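Local coordinates for protein dTDP Sugar Isomerase (Desulfovibrio desulfuricans subsp. desulfuricans str. G20, PDB 3EJK) that probably catalyses the 3,5-epimerisation of dTDP-4-dehydro-6-deoxy-glucose to dTDP-4-dehydro-rhamnose, an isomerisation of a nucleotide-linked sugar, at residues Met41-Leu44 against Asp45-Gln48. Sequence-based numbering, arbitrary orientation. Where two conformers were deposited one is given.
Sequences MLRL and DSPQ
R43, D45 and S46 meet in a type I beta turn, R43 to S46, at the surface where strand 38-43 of this cupin-fold chain gives way to the loop leading to strand 54-60. Such a turn is classically closed by a backbone hydrogen bond, and here S46 N donates to R43 O at 3.0 Å. The same two residues are joined a second time in the reverse sense: R43 N donates to S46 OG at 2.7 Å. The serine hydroxyl reaches back beside its own backbone N, anti to its carbonyl carbon (chi1 -68°), and thereby faces the last residue of the strand. On the flank of the turn, L42 CD1 packs on S46 CB at 3.8 Å and lies near Q48 CB at 4.2 Å. These contacts continue inward, since L42 and Q48 both touch L115 of strand 114-118.

The R43 side chain adds a salt bridge within the turn. A bend at chi3 (62°) turns the R43 guanidinium side-on to D45, with the two flat groups nearly coplanar. The remaining nitrogen, NH1, donates a hydrogen bond to H144 O of the second subunit; a strand of that subunit also pairs antiparallel with L42 and R43 and carries the sheet across the dimer interface. One arginine therefore ties the turn to the interface, and with NE and NH2 held by D45 and NH1 by the second subunit, the guanidinium has little freedom to rotate. Within the salt bridge each carboxylate oxygen offers its syn lone pair: R43 NE reaches D45 OD1 at 2.7 Å, and R43 NH2 reaches D45 OD2 at 2.9 Å, its N-H nearly straight at 165°.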
# COMPACT_ATOMS: atom_id res chain seq x y z
N MSE A 41 0.01 -5.39 -6.60
CA MSE A 41 0.84 -5.92 -5.54
C MSE A 41 0.63 -7.42 -5.31
O MSE A 41 1.54 -8.24 -5.53
CB MSE A 41 0.65 -5.17 -4.22
CG MSE A 41 1.69 -5.61 -3.23
SE MSE A 41 1.60 -4.75 -1.52
CE MSE A 41 3.18 -5.64 -0.64
N LEU A 42 -0.58 -7.76 -4.89
CA LEU A 42 -0.87 -9.16 -4.57
C LEU A 42 -2.34 -9.49 -4.65
O LEU A 42 -3.21 -8.70 -4.29
CB LEU A 42 -0.36 -9.45 -3.15
CG LEU A 42 -0.02 -10.85 -2.65
CD1 LEU A 42 1.04 -11.52 -3.53
CD2 LEU A 42 0.43 -10.70 -1.19
N ARG A 43 -2.59 -10.69 -5.16
CA ARG A 43 -3.93 -11.26 -5.24
C ARG A 43 -3.95 -12.59 -4.51
O ARG A 43 -2.91 -13.21 -4.26
CB ARG A 43 -4.36 -11.53 -6.68
CG ARG A 43 -4.78 -10.34 -7.47
CD ARG A 43 -4.77 -10.74 -8.92
NE ARG A 43 -5.71 -11.81 -9.25
CZ ARG A 43 -6.89 -11.60 -9.82
NH1 ARG A 43 -7.27 -10.37 -10.10
NH2 ARG A 43 -7.71 -12.60 -10.12
N LEU A 44 -5.17 -13.05 -4.25
CA LEU A 44 -5.40 -14.32 -3.55
C LEU A 44 -4.91 -15.51 -4.36
O LEU A 44 -4.51 -16.53 -3.82
CB LEU A 44 -6.90 -14.50 -3.26
CG LEU A 44 -7.33 -15.86 -2.72
CD1 LEU A 44 -6.59 -16.23 -1.44
CD2 LEU A 44 -8.83 -15.87 -2.52
N ASP A 45 -4.94 -15.34 -5.66
CA ASP A 45 -4.52 -16.39 -6.57
C ASP A 45 -3.11 -16.17 -7.07
O ASP A 45 -2.58 -16.95 -7.84
CB ASP A 45 -5.52 -16.55 -7.73
CG ASP A 45 -5.92 -15.24 -8.35
OD1 ASP A 45 -5.20 -14.23 -8.15
OD2 ASP A 45 -6.96 -15.21 -9.03
N SER A 46 -2.47 -15.11 -6.58
CA SER A 46 -1.10 -14.80 -7.00
C SER A 46 -0.21 -15.97 -6.64
O SER A 46 -0.35 -16.54 -5.55
CB SER A 46 -0.53 -13.54 -6.33
OG SER A 46 -1.18 -12.36 -6.76
N PRO A 47 0.70 -16.34 -7.53
CA PRO A 47 1.55 -17.46 -7.15
C PRO A 47 2.37 -17.14 -5.91
O PRO A 47 2.81 -18.04 -5.20
CB PRO A 47 2.45 -17.66 -8.38
CG PRO A 47 1.75 -16.96 -9.51
CD PRO A 47 0.98 -15.84 -8.88
N GLN A 48 2.50 -15.85 -5.63
CA GLN A 48 3.36 -15.39 -4.54
C GLN A 48 2.61 -15.23 -3.24
O GLN A 48 3.20 -14.95 -2.20
CB GLN A 48 4.07 -14.08 -4.90
CG GLN A 48 4.99 -14.18 -6.10
CD GLN A 48 4.26 -14.23 -7.43
OE1 GLN A 48 3.09 -13.85 -7.54
NE2 GLN A 48 4.98 -14.70 -8.47